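Local coordinates for protein DOA1 (Saccharomyces cerevisiae, PDB 3ODT) that probably binds ubiquitin through its WD40 beta propeller and takes part in regulating the turnover of F-box proteins, at residues G39-W44 with T53-G58; S144-K149 with N184-H189; G237-C242 with W251-G256. All coordinates share one frame; numbering follows the deposited sequence.

Contact 1: G39-W44 with T53-G58; sequences GTVRLW and TVVYTG
V41 faces both V55 and Y56 across a pair of antiparallel strands, and this is a classic beta bulge in the hairpin made by the third and fourth strands of one propeller blade. The axes of 40-44 and 53-57 diverge by 37° from exact antiparallel. L43 and T53 form a regular hydrogen-bonded pair, with L43 N to T53 O and T53 N to L43 O each at 2.9 Å. At the bulge V41 O accepts V55 N at 2.9 Å and, weakly, Y56 N at 3.5 Å, while V41 N donates to Y56 O. Past it, G58 N reaches G39 O from above the carbonyl plane, and a side chain on G39 would collide with G58 O.

V41 CG1, anti to its backbone N (chi1 -179°), meets V55 CG2 at 3.6 Å; V41 CG2 rests on Y56 CB. This side looks toward strand 73-78 of the next sheet, where F76 meets the Y56 ring. On the face carrying T40, R42 and V54, V54 CG2 lies over one face of the R42 guanidinium, offset toward its rim and 3.5 Å from NH1. T40 OG1 accepts R42 NE at 3.1 Å from a place 27° out of the guanidinium plane, and D38 holds both residues, by a salt bridge to R42 NH2 and a hydrogen bond to T40 OG1. An alanine in place of R42 would probably leave D38 without its charge partner and V54 CG2 without the flat group beside it. T40 CG2 lies 3.9 Å from T57 OG1.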
ATOM      1  N   GLY A  39       6.724   4.332 -15.457  1.00  7.21           N
ATOM      2  CA  GLY A  39       5.656   5.219 -15.842  1.00  8.83           C
ATOM      3  C   GLY A  39       4.383   4.513 -16.278  1.00  6.78           C
ATOM      4  O   GLY A  39       3.446   5.176 -16.720  1.00  8.22           O
ATOM      5  N   THR A  40       4.338   3.190 -16.136  1.00  8.82           N
ATOM      6  CA  THR A  40       3.196   2.420 -16.582  1.00  8.79           C
ATOM      7  C   THR A  40       2.367   1.867 -15.430  1.00  7.37           C
ATOM      8  O   THR A  40       2.874   1.658 -14.313  1.00  6.37           O
ATOM      9  CB  THR A  40       3.585   1.246 -17.521  1.00  9.78           C
ATOM     10  OG1 THR A  40       4.271   0.221 -16.785  1.00  8.52           O
ATOM     11  CG2 THR A  40       4.430   1.723 -18.685  1.00 11.35           C
ATOM     12  N   VAL A  41       1.092   1.653 -15.739  1.00  7.92           N
ATOM     13  CA  VAL A  41       0.148   0.886 -14.918  1.00  7.25           C
ATOM     14  C   VAL A  41      -0.111  -0.376 -15.715  1.00  7.99           C
ATOM     15  O   VAL A  41      -0.480  -0.296 -16.883  1.00  7.16           O
ATOM     16  CB  VAL A  41      -1.195   1.602 -14.779  1.00  7.54           C
ATOM     17  CG1 VAL A  41      -2.143   0.794 -13.891  1.00  8.44           C
ATOM     18  CG2 VAL A  41      -1.001   3.010 -14.233  1.00  7.89           C
ATOM     19  N   ARG A  42       0.087  -1.530 -15.099  1.00  7.34           N
ATOM     20  CA  ARG A  42      -0.187  -2.814 -15.724  1.00  9.46           C
ATOM     21  C   ARG A  42      -1.249  -3.578 -14.995  1.00  6.87           C
ATOM     22  O   ARG A  42      -1.284  -3.615 -13.764  1.00  7.63           O
ATOM     23  CB  ARG A  42       1.093  -3.626 -15.821  1.00  9.75           C
ATOM     24  CG  ARG A  42       2.041  -2.998 -16.782  1.00 11.96           C
ATOM     25  CD  ARG A  42       3.349  -3.703 -16.830  1.00 14.13           C
ATOM     26  NE  ARG A  42       4.339  -2.774 -17.366  1.00 16.67           N
ATOM     27  CZ  ARG A  42       4.957  -2.890 -18.523  1.00 13.58           C
ATOM     28  NH1 ARG A  42       4.710  -3.892 -19.338  1.00 19.32           N
ATOM     29  NH2 ARG A  42       5.828  -1.965 -18.846  1.00 17.25           N
ATOM     30  N   LEU A  43      -2.133  -4.163 -15.786  1.00  7.00           N
ATOM     31  CA  LEU A  43      -3.190  -5.049 -15.328  1.00  7.49           C
ATOM     32  C   LEU A  43      -2.812  -6.449 -15.757  1.00  8.56           C
ATOM     33  O   LEU A  43      -2.563  -6.714 -16.955  1.00  9.25           O
ATOM     34  CB  LEU A  43      -4.517  -4.648 -15.952  1.00  8.43           C
ATOM     35  CG  LEU A  43      -5.681  -5.552 -15.587  1.00  9.69           C
ATOM     36  CD1 LEU A  43      -5.989  -5.481 -14.094  1.00 12.62           C
ATOM     37  CD2 LEU A  43      -6.895  -5.140 -16.396  1.00 13.95           C
ATOM     38  N   TRP A  44      -2.760  -7.340 -14.775  1.00  7.29           N
ATOM     39  CA  TRP A  44      -2.386  -8.725 -14.991  1.00  8.81           C
ATOM     40  C   TRP A  44      -3.633  -9.566 -14.740  1.00  8.30           C
ATOM     41  O   TRP A  44      -4.283  -9.424 -13.688  1.00  9.70           O
ATOM     42  CB  TRP A  44      -1.261  -9.126 -14.019  1.00  9.47           C
ATOM     43  CG  TRP A  44      -0.085  -8.175 -13.969  1.00  6.82           C
ATOM     44  CD1 TRP A  44       0.036  -7.057 -13.195  1.00  8.12           C
ATOM     45  CD2 TRP A  44       1.168  -8.311 -14.663  1.00  7.67           C
ATOM     46  NE1 TRP A  44       1.249  -6.462 -13.402  1.00  8.41           N
ATOM     47  CE2 TRP A  44       1.971  -7.225 -14.284  1.00  8.77           C
ATOM     48  CE3 TRP A  44       1.667  -9.222 -15.588  1.00  9.82           C
ATOM     49  CZ2 TRP A  44       3.233  -7.026 -14.797  1.00  7.86           C
ATOM     50  CZ3 TRP A  44       2.940  -9.030 -16.092  1.00  8.43           C
ATOM     51  CH2 TRP A  44       3.706  -7.933 -15.704  1.00  9.96           C
ATOM     52  N   THR A  53      -1.022  -6.551 -19.387  1.00  8.81           N
ATOM     53  CA  THR A  53      -1.260  -5.532 -20.387  1.00 10.94           C
ATOM     54  C   THR A  53      -1.031  -4.146 -19.769  1.00  9.73           C
ATOM     55  O   THR A  53      -1.358  -3.898 -18.605  1.00 11.43           O
ATOM     56  CB  THR A  53      -2.722  -5.551 -20.868  1.00 23.87           C
ATOM     57  OG1 THR A  53      -3.096  -6.878 -21.242  1.00 32.93           O
ATOM     58  CG2 THR A  53      -2.873  -4.670 -22.063  1.00 30.12           C
ATOM     59  N   VAL A  54      -0.477  -3.227 -20.546  1.00  9.95           N
ATOM     60  CA  VAL A  54      -0.302  -1.861 -20.107  1.00  9.32           C
ATOM     61  C   VAL A  54      -1.603  -1.110 -20.335  1.00  9.77           C
ATOM     62  O   VAL A  54      -2.072  -1.001 -21.476  1.00 11.48           O
ATOM     63  CB  VAL A  54       0.838  -1.139 -20.861  1.00  9.64           C
ATOM     64  CG1 VAL A  54       0.909   0.308 -20.453  1.00 13.21           C
ATOM     65  CG2 VAL A  54       2.159  -1.825 -20.581  1.00 12.69           C
ATOM     66  N   VAL A  55      -2.175  -0.582 -19.259  1.00 10.58           N
ATOM     67  CA  VAL A  55      -3.444   0.138 -19.351  1.00 10.79           C
ATOM     68  C   VAL A  55      -3.243   1.639 -19.278  1.00 11.28           C
ATOM     69  O   VAL A  55      -4.158   2.399 -19.578  1.00 11.00           O
ATOM     70  CB  VAL A  55      -4.456  -0.339 -18.286  1.00  9.58           C
ATOM     71  CG1 VAL A  55      -4.857  -1.811 -18.554  1.00 11.05           C
ATOM     72  CG2 VAL A  55      -3.913  -0.168 -16.896  1.00 11.41           C
ATOM     73  N   TYR A  56      -2.030   2.064 -18.923  1.00 10.19           N
ATOM     74  CA  TYR A  56      -1.679   3.487 -18.956  1.00  8.95           C
ATOM     75  C   TYR A  56      -0.163   3.653 -19.025  1.00  8.16           C
ATOM     76  O   TYR A  56       0.569   2.952 -18.354  1.00  8.99           O
ATOM     77  CB  TYR A  56      -2.209   4.229 -17.703  1.00 12.59           C
ATOM     78  CG  TYR A  56      -1.685   5.659 -17.594  1.00 12.10           C
ATOM     79  CD1 TYR A  56      -2.392   6.726 -18.121  1.00 18.68           C
ATOM     80  CD2 TYR A  56      -0.470   5.926 -16.972  1.00 13.12           C
ATOM     81  CE1 TYR A  56      -1.893   8.030 -18.012  1.00 17.63           C
ATOM     82  CE2 TYR A  56       0.019   7.199 -16.844  1.00 15.70           C
ATOM     83  CZ  TYR A  56      -0.682   8.248 -17.361  1.00 13.59           C
ATOM     84  OH  TYR A  56      -0.147   9.524 -17.242  1.00 19.71           O
ATOM     85  N   THR A  57       0.281   4.599 -19.835  1.00 11.12           N
ATOM     86  CA  THR A  57       1.683   4.993 -19.902  1.00 11.98           C
ATOM     87  C   THR A  57       1.801   6.495 -19.820  1.00 12.25           C
ATOM     88  O   THR A  57       1.049   7.233 -20.481  1.00 15.18           O
ATOM     89  CB  THR A  57       2.355   4.595 -21.220  1.00 20.87           C
ATOM     90  OG1 THR A  57       2.127   3.214 -21.480  1.00 25.09           O
ATOM     91  CG2 THR A  57       3.841   4.817 -21.116  1.00 30.12           C
ATOM     92  N   GLY A  58       2.794   6.929 -19.038  1.00 11.59           N
ATOM     93  CA  GLY A  58       3.206   8.325 -18.961  1.00 16.38           C
ATOM     94  C   GLY A  58       4.691   8.386 -18.665  1.00 15.07           C
ATOM     95  O   GLY A  58       5.341   7.345 -18.487  1.00 15.30           O
TER

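Contact 2: S144-K149 with N184-H189; sequences SVWDAK and NDVVRH
The guanidinium of R188 lies flat on the indole of W146, the two side chains running alongside each other. The arginine chain gets there by bending at chi2 and chi3, which folds it back although its CB starts out away from strand 145-149. R188 CD then sits over the five-membered ring of W146, and CZ stands 3.7 Å from the centroid of the six-membered ring, almost on its normal, a cation-pi contact with the planes 18° apart. R188 NH2 lies over the same face, 3.4 Å from W146 CZ3. V186 CG1 packs obliquely against W146 CD1 at 3.5 Å, while W122 meets the indole edge-to-face. W146 CB lies 3.4 Å from V187 O, a carbonyl that the contact buries with no partner in the model.

The second stack joins D147 to H189. D147 CG is anti to its backbone N (chi1 -162°), and the carboxylate lies 7° from parallel to the imidazole, with OD2 over the ring centre. D147 OD2 stands 3.5 Å from H189 ND1, but above the ring, where the angle is too poor for a hydrogen bond. K149 brings NZ to the syn lone pair of D147 OD2 for a 2.8 Å salt bridge, and L190 N also donates to that oxygen. The lysine's positive charge would probably balance the carboxylate lying over the ring.

No clear hydrogen bond crosses between the segments. W146-D147 and R188-H189 are the doubled residues of classic beta bulges facing A161 and C201, and stacked flat groups here join the first strands of two consecutive blades of the WD40 propeller.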
ATOM      1  N   SER A 144       7.149  14.758   4.755  1.00  9.14           N
ATOM      2  CA  SER A 144       6.388  13.923   3.834  1.00  8.86           C
ATOM      3  C   SER A 144       5.443  12.989   4.559  1.00  8.73           C
ATOM      4  O   SER A 144       5.789  12.426   5.593  1.00  8.85           O
ATOM      5  CB  SER A 144       7.344  13.105   2.982  1.00 11.50           C
ATOM      6  OG  SER A 144       8.105  13.966   2.174  1.00 12.23           O
ATOM      7  N   VAL A 145       4.277  12.807   3.975  1.00  7.42           N
ATOM      8  CA  VAL A 145       3.268  11.881   4.446  1.00  5.98           C
ATOM      9  C   VAL A 145       3.374  10.617   3.593  1.00  7.56           C
ATOM     10  O   VAL A 145       3.013  10.588   2.412  1.00 10.98           O
ATOM     11  CB  VAL A 145       1.876  12.511   4.362  1.00  8.04           C
ATOM     12  CG1 VAL A 145       0.802  11.469   4.686  1.00  8.67           C
ATOM     13  CG2 VAL A 145       1.774  13.710   5.305  1.00 10.63           C
ATOM     14  N   TRP A 146       3.946   9.585   4.201  1.00  6.79           N
ATOM     15  CA  TRP A 146       4.219   8.344   3.495  1.00  5.57           C
ATOM     16  C   TRP A 146       2.991   7.472   3.336  1.00  5.52           C
ATOM     17  O   TRP A 146       2.927   6.658   2.392  1.00  7.16           O
ATOM     18  CB  TRP A 146       5.291   7.559   4.235  1.00  7.09           C
ATOM     19  CG  TRP A 146       6.667   8.028   3.847  1.00  7.65           C
ATOM     20  CD1 TRP A 146       7.545   8.741   4.614  1.00  9.92           C
ATOM     21  CD2 TRP A 146       7.312   7.799   2.597  1.00  7.24           C
ATOM     22  NE1 TRP A 146       8.707   8.959   3.912  1.00 10.39           N
ATOM     23  CE2 TRP A 146       8.593   8.378   2.678  1.00  7.97           C
ATOM     24  CE3 TRP A 146       6.946   7.107   1.432  1.00  9.17           C
ATOM     25  CZ2 TRP A 146       9.498   8.326   1.630  1.00  9.87           C
ATOM     26  CZ3 TRP A 146       7.853   7.061   0.381  1.00  9.57           C
ATOM     27  CH2 TRP A 146       9.126   7.653   0.504  1.00 10.57           C
ATOM     28  N   ASP A 147       2.012   7.600   4.238  1.00  6.25           N
ATOM     29  CA  ASP A 147       0.789   6.824   4.116  1.00  5.02           C
ATOM     30  C   ASP A 147      -0.389   7.536   4.746  1.00  6.16           C
ATOM     31  O   ASP A 147      -0.230   8.369   5.618  1.00  6.48           O
ATOM     32  CB  ASP A 147       0.961   5.429   4.719  1.00  6.50           C
ATOM     33  CG  ASP A 147      -0.110   4.453   4.224  1.00  7.46           C
ATOM     34  OD1 ASP A 147      -0.658   4.661   3.127  1.00  7.98           O
ATOM     35  OD2 ASP A 147      -0.440   3.491   4.959  1.00  6.23           O
ATOM     36  N   ALA A 148      -1.576   7.161   4.292  1.00  7.17           N
ATOM     37  CA  ALA A 148      -2.837   7.710   4.758  1.00  6.51           C
ATOM     38  C   ALA A 148      -3.904   6.641   4.549  1.00  4.88           C
ATOM     39  O   ALA A 148      -3.963   5.967   3.492  1.00  6.12           O
ATOM     40  CB  ALA A 148      -3.213   9.014   3.994  1.00  7.60           C
ATOM     41  N   LYS A 149      -4.736   6.477   5.562  1.00  6.05           N
ATOM     42  CA  LYS A 149      -5.783   5.457   5.569  1.00  5.81           C
ATOM     43  C   LYS A 149      -7.066   6.002   6.156  1.00  7.86           C
ATOM     44  O   LYS A 149      -7.049   6.873   7.044  1.00  8.68           O
ATOM     45  CB  LYS A 149      -5.343   4.258   6.392  1.00  8.45           C
ATOM     46  CG  LYS A 149      -4.185   3.472   5.820  1.00  5.72           C
ATOM     47  CD  LYS A 149      -4.531   2.798   4.506  1.00  7.37           C
ATOM     48  CE  LYS A 149      -3.661   1.565   4.245  1.00  8.81           C
ATOM     49  NZ  LYS A 149      -2.317   1.877   3.724  1.00  8.61           N
ATOM     50  N   ASN A 184      10.656   6.337  16.583  1.00 12.45           N
ATOM     51  CA  ASN A 184      11.583   7.461  16.615  1.00 12.33           C
ATOM     52  C   ASN A 184      12.295   7.612  15.271  1.00 10.10           C
ATOM     53  O   ASN A 184      13.482   7.930  15.214  1.00 13.82           O
ATOM     54  CB  ASN A 184      12.604   7.286  17.738  1.00 18.75           C
ATOM     55  CG  ASN A 184      13.383   8.556  18.022  1.00 30.51           C
ATOM     56  OD1 ASN A 184      12.882   9.662  17.821  1.00 20.30           O
ATOM     57  ND2 ASN A 184      14.616   8.401  18.490  1.00 22.73           N
ATOM     58  N   ASP A 185      11.552   7.374  14.194  1.00 10.30           N
ATOM     59  CA  ASP A 185      12.082   7.419  12.849  1.00  9.87           C
ATOM     60  C   ASP A 185      10.888   7.592  11.924  1.00 13.08           C
ATOM     61  O   ASP A 185       9.734   7.616  12.365  1.00 12.16           O
ATOM     62  CB  ASP A 185      12.819   6.118  12.518  1.00 12.11           C
ATOM     63  CG  ASP A 185      13.907   6.280  11.441  1.00 13.59           C
ATOM     64  OD1 ASP A 185      13.863   7.228  10.612  1.00 11.67           O
ATOM     65  OD2 ASP A 185      14.787   5.387  11.390  1.00 18.75           O
ATOM     66  N   VAL A 186      11.183   7.740  10.646  1.00  9.40           N
ATOM     67  CA  VAL A 186      10.182   7.950   9.618  1.00  9.81           C
ATOM     68  C   VAL A 186       9.135   6.843   9.675  1.00  9.72           C
ATOM     69  O   VAL A 186       9.488   5.665   9.705  1.00  8.57           O
ATOM     70  CB  VAL A 186      10.878   7.907   8.258  1.00  9.52           C
ATOM     71  CG1 VAL A 186       9.859   7.868   7.130  1.00 10.72           C
ATOM     72  CG2 VAL A 186      11.916   9.052   8.119  1.00  9.95           C
ATOM     73  N   VAL A 187       7.855   7.209   9.709  1.00  7.55           N
ATOM     74  CA  VAL A 187       6.768   6.206   9.662  1.00  7.68           C
ATOM     75  C   VAL A 187       6.340   6.039   8.213  1.00  7.00           C
ATOM     76  O   VAL A 187       6.046   7.029   7.528  1.00  9.34           O
ATOM     77  CB  VAL A 187       5.578   6.595  10.543  1.00  9.23           C
ATOM     78  CG1 VAL A 187       4.665   5.405  10.713  1.00  7.84           C
ATOM     79  CG2 VAL A 187       6.078   7.036  11.908  1.00  8.40           C
ATOM     80  N   ARG A 188       6.354   4.797   7.739  1.00  5.97           N
ATOM     81  CA  ARG A 188       6.210   4.521   6.327  1.00  6.46           C
ATOM     82  C   ARG A 188       4.835   3.991   5.921  1.00  7.11           C
ATOM     83  O   ARG A 188       4.391   4.183   4.782  1.00  6.17           O
ATOM     84  CB  ARG A 188       7.252   3.499   5.901  1.00  8.36           C
ATOM     85  CG  ARG A 188       8.693   3.993   5.931  1.00  8.12           C
ATOM     86  CD  ARG A 188       8.925   5.080   4.947  1.00  8.59           C
ATOM     87  NE  ARG A 188       8.882   4.694   3.522  1.00 10.90           N
ATOM     88  CZ  ARG A 188       9.927   4.673   2.699  1.00 12.11           C
ATOM     89  NH1 ARG A 188      11.170   4.933   3.153  1.00 17.08           N
ATOM     90  NH2 ARG A 188       9.735   4.373   1.415  1.00 16.63           N
ATOM     91  N   HIS A 189       4.163   3.285   6.822  1.00  5.90           N
ATOM     92  CA  HIS A 189       2.905   2.671   6.415  1.00  6.52           C
ATOM     93  C   HIS A 189       2.006   2.332   7.579  1.00  6.52           C
ATOM     94  O   HIS A 189       2.452   2.188   8.718  1.00  6.04           O
ATOM     95  CB  HIS A 189       3.159   1.417   5.540  1.00  5.56           C
ATOM     96  CG  HIS A 189       2.222   1.332   4.372  1.00  7.90           C
ATOM     97  ND1 HIS A 189       2.295   2.189   3.296  1.00  6.51           N
ATOM     98  CD2 HIS A 189       1.175   0.505   4.119  1.00  7.88           C
ATOM     99  CE1 HIS A 189       1.337   1.896   2.439  1.00  8.25           C
ATOM    100  NE2 HIS A 189       0.631   0.881   2.918  1.00  7.76           N
TER

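Contact 3: G237-C242 with W251-G256; sequences GDIVSC and WSKENG
W251 and S241 are joined by the straightest hydrogen bond of this contact: W251 NE1 to S241 OG is 2.9 Å, with an N-H...O angle of 178°. S241 OG stands between its own backbone N and carbonyl carbon (chi1 65°), a position from which it meets the indole N-H in the ring plane. The same hydroxyl is also hydrogen-bonded to H224 NE2, so two ring nitrogens meet it, and the in-plane bond probably limits rotation of the indole.

Two backbone bonds tie I239 to W251 as an antiparallel hydrogen-bonded pair: W251 N to I239 O at 2.8 Å, and I239 N to W251 O at 3.0 Å. Just before the strand, D238 CB packs 3.2 Å from W251 O, while its carboxylate forms a salt bridge with K259.

Apolar contact follows on the same side as the indole. I239 CB touches W251 CD1 at 4.0 Å, and I239 CG1 meets K253 CB, the two side chains crossing at about a right angle. Separately, K253 CB packs on a carbonyl, 3.4 Å from G237 O; beyond it the lysine bends at chi2 and leads away to a salt bridge with E254.

Within 251-256 the chain is turned by local bonds. S252 OG accepts N255 N at 3.0 Å, an ST motif, and G256 N bonds to S252 O. The strand thus ends in a compact turn leading to the outermost strand, 258-263. The tryptophan-serine-histidine chain, linking the third strand, the second strand and the loop before the first, is characteristic of the structural hydrogen-bond network of WD40 repeats.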
ATOM      1  N   GLY A 237      -6.304 -12.188   9.401  1.00 10.97           N
ATOM      2  CA  GLY A 237      -5.805 -11.236  10.375  1.00  9.91           C
ATOM      3  C   GLY A 237      -4.293 -11.145  10.541  1.00 10.16           C
ATOM      4  O   GLY A 237      -3.809 -10.205  11.196  1.00 12.38           O
ATOM      5  N   ASP A 238      -3.546 -12.078   9.955  1.00 10.53           N
ATOM      6  CA  ASP A 238      -2.086 -12.057  10.068  1.00  9.11           C
ATOM      7  C   ASP A 238      -1.553 -10.826   9.343  1.00  8.75           C
ATOM      8  O   ASP A 238      -2.225 -10.260   8.450  1.00  8.53           O
ATOM      9  CB  ASP A 238      -1.442 -13.270   9.404  1.00 10.98           C
ATOM     10  CG  ASP A 238      -1.609 -14.564  10.183  1.00 18.92           C
ATOM     11  OD1 ASP A 238      -2.075 -14.542  11.341  1.00 19.77           O
ATOM     12  OD2 ASP A 238      -1.233 -15.618   9.603  1.00 15.10           O
ATOM     13  N   ILE A 239      -0.347 -10.414   9.695  1.00  8.37           N
ATOM     14  CA  ILE A 239       0.269  -9.255   9.084  1.00  7.13           C
ATOM     15  C   ILE A 239       1.237  -9.731   7.999  1.00  7.59           C
ATOM     16  O   ILE A 239       2.004 -10.668   8.216  1.00  7.00           O
ATOM     17  CB  ILE A 239       1.065  -8.433  10.120  1.00  8.33           C
ATOM     18  CG1 ILE A 239       0.175  -8.003  11.287  1.00 10.02           C
ATOM     19  CG2 ILE A 239       1.749  -7.250   9.436  1.00  8.96           C
ATOM     20  CD1 ILE A 239       0.974  -7.463  12.472  1.00 10.91           C
ATOM     21  N   VAL A 240       1.181  -9.099   6.835  1.00  7.40           N
ATOM     22  CA  VAL A 240       2.237  -9.260   5.847  1.00  6.76           C
ATOM     23  C   VAL A 240       2.999  -7.940   5.723  1.00  5.92           C
ATOM     24  O   VAL A 240       2.398  -6.865   5.649  1.00  6.17           O
ATOM     25  CB  VAL A 240       1.707  -9.700   4.474  1.00  7.86           C
ATOM     26  CG1 VAL A 240       0.781  -8.686   3.868  1.00 18.23           C
ATOM     27  CG2 VAL A 240       2.867  -9.947   3.548  1.00  8.92           C
ATOM     28  N   SER A 241       4.308  -8.023   5.772  1.00  5.38           N
ATOM     29  CA  SER A 241       5.161  -6.853   5.666  1.00  6.47           C
ATOM     30  C   SER A 241       6.264  -7.091   4.647  1.00  7.56           C
ATOM     31  O   SER A 241       6.572  -8.246   4.312  1.00  7.62           O
ATOM     32  CB  SER A 241       5.800  -6.541   7.015  1.00  7.56           C
ATOM     33  OG  SER A 241       6.700  -7.572   7.447  1.00  7.86           O
ATOM     34  N   CYS A 242       6.876  -6.018   4.189  1.00  5.97           N
ATOM     35  CA  CYS A 242       8.029  -6.117   3.319  1.00  6.04           C
ATOM     36  C   CYS A 242       8.902  -4.895   3.440  1.00  6.26           C
ATOM     37  O   CYS A 242       8.467  -3.830   3.894  1.00  7.29           O
ATOM     38  CB  CYS A 242       7.591  -6.305   1.863  1.00  8.49           C
ATOM     39  SG  CYS A 242       6.807  -4.869   1.102  1.00  7.51           S
ATOM     40  N   TRP A 251       3.380 -12.510   9.862  1.00  8.17           N
ATOM     41  CA  TRP A 251       3.382 -12.515  11.333  1.00  9.23           C
ATOM     42  C   TRP A 251       1.992 -12.840  11.912  1.00  8.56           C
ATOM     43  O   TRP A 251       0.945 -12.490  11.351  1.00 10.29           O
ATOM     44  CB  TRP A 251       3.742 -11.134  11.879  1.00  8.53           C
ATOM     45  CG  TRP A 251       4.882 -10.419  11.242  1.00  7.75           C
ATOM     46  CD1 TRP A 251       4.861  -9.773  10.051  1.00  7.70           C
ATOM     47  CD2 TRP A 251       6.197 -10.221  11.785  1.00  7.08           C
ATOM     48  NE1 TRP A 251       6.084  -9.176   9.810  1.00  8.65           N
ATOM     49  CE2 TRP A 251       6.924  -9.449  10.856  1.00  7.09           C
ATOM     50  CE3 TRP A 251       6.833 -10.637  12.958  1.00  8.87           C
ATOM     51  CZ2 TRP A 251       8.256  -9.069  11.067  1.00  8.42           C
ATOM     52  CZ3 TRP A 251       8.168 -10.269  13.163  1.00 10.49           C
ATOM     53  CH2 TRP A 251       8.856  -9.482  12.224  1.00  9.14           C
ATOM     54  N   SER A 252       1.985 -13.475  13.075  1.00  8.11           N
ATOM     55  CA  SER A 252       0.786 -13.536  13.868  1.00  8.22           C
ATOM     56  C   SER A 252       0.538 -12.172  14.507  1.00  8.42           C
ATOM     57  O   SER A 252       1.337 -11.695  15.299  1.00  8.87           O
ATOM     58  CB  SER A 252       0.926 -14.565  14.975  1.00  9.12           C
ATOM     59  OG  SER A 252      -0.106 -14.386  15.918  1.00 11.65           O
ATOM     60  N   LYS A 253      -0.571 -11.541  14.154  1.00  9.70           N
ATOM     61  CA  LYS A 253      -0.917 -10.258  14.753  1.00  9.94           C
ATOM     62  C   LYS A 253      -1.167 -10.453  16.235  1.00 13.40           C
ATOM     63  O   LYS A 253      -0.738  -9.640  17.048  1.00 11.05           O
ATOM     64  CB  LYS A 253      -2.142  -9.677  14.056  1.00 12.64           C
ATOM     65  CG  LYS A 253      -2.665  -8.408  14.660  1.00 16.10           C
ATOM     66  CD  LYS A 253      -3.741  -8.711  15.645  1.00 28.97           C
ATOM     67  CE  LYS A 253      -4.626  -7.507  15.893  1.00 39.47           C
ATOM     68  NZ  LYS A 253      -5.487  -7.776  17.059  1.00 40.78           N
ATOM     69  N   GLU A 254      -1.834 -11.550  16.577  1.00 11.84           N
ATOM     70  CA  GLU A 254      -2.245 -11.805  17.962  1.00 11.82           C
ATOM     71  C   GLU A 254      -1.100 -12.147  18.916  1.00 13.06           C
ATOM     72  O   GLU A 254      -1.167 -11.829  20.096  1.00 13.88           O
ATOM     73  CB  GLU A 254      -3.273 -12.930  17.991  1.00 19.62           C
ATOM     74  CG  GLU A 254      -4.560 -12.589  17.240  1.00 37.69           C
ATOM     75  CD  GLU A 254      -5.369 -11.487  17.898  1.00 60.34           C
ATOM     76  OE1 GLU A 254      -5.126 -11.180  19.087  1.00 56.80           O
ATOM     77  OE2 GLU A 254      -6.252 -10.921  17.221  1.00 63.30           O
ATOM     78  N   ASN A 255      -0.048 -12.804  18.447  1.00 10.81           N
ATOM     79  CA  ASN A 255       0.997 -13.205  19.379  1.00 14.00           C
ATOM     80  C   ASN A 255       2.429 -12.880  18.995  1.00 14.00           C
ATOM     81  O   ASN A 255       3.345 -13.172  19.761  1.00 13.59           O
ATOM     82  CB  ASN A 255       0.842 -14.697  19.729  1.00 14.32           C
ATOM     83  CG  ASN A 255       1.224 -15.616  18.589  1.00 14.92           C
ATOM     84  OD1 ASN A 255       2.235 -15.421  17.922  1.00 16.89           O
ATOM     85  ND2 ASN A 255       0.396 -16.636  18.359  1.00 12.97           N
ATOM     86  N   GLY A 256       2.616 -12.270  17.832  1.00 10.59           N
ATOM     87  CA  GLY A 256       3.918 -11.771  17.415  1.00 12.70           C
ATOM     88  C   GLY A 256       4.779 -12.790  16.699  1.00 10.23           C
ATOM     89  O   GLY A 256       5.847 -12.461  16.234  1.00 10.69           O
TER

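Contact 1 pairs neighbouring strands of one blade, contact 3 joins a strand to the end of its neighbour and the turn that follows, and contact 2 bridges two consecutive blades through their first strands. Their centres lie about 18, 16 and 11 Å, respectively, from that of the chain. Contact 1, partly buried at an outer blade edge, relies on a backbone ladder. Contact 3 is buried and adds to its one strand pair a side-chain hydrogen bond from an indole to a serine. Contact 2, partly buried although closest to the chain's centre, has no backbone bonding across it and relies on stacked charged and aromatic groups. Contact 1 lies across the chain's centre from both others.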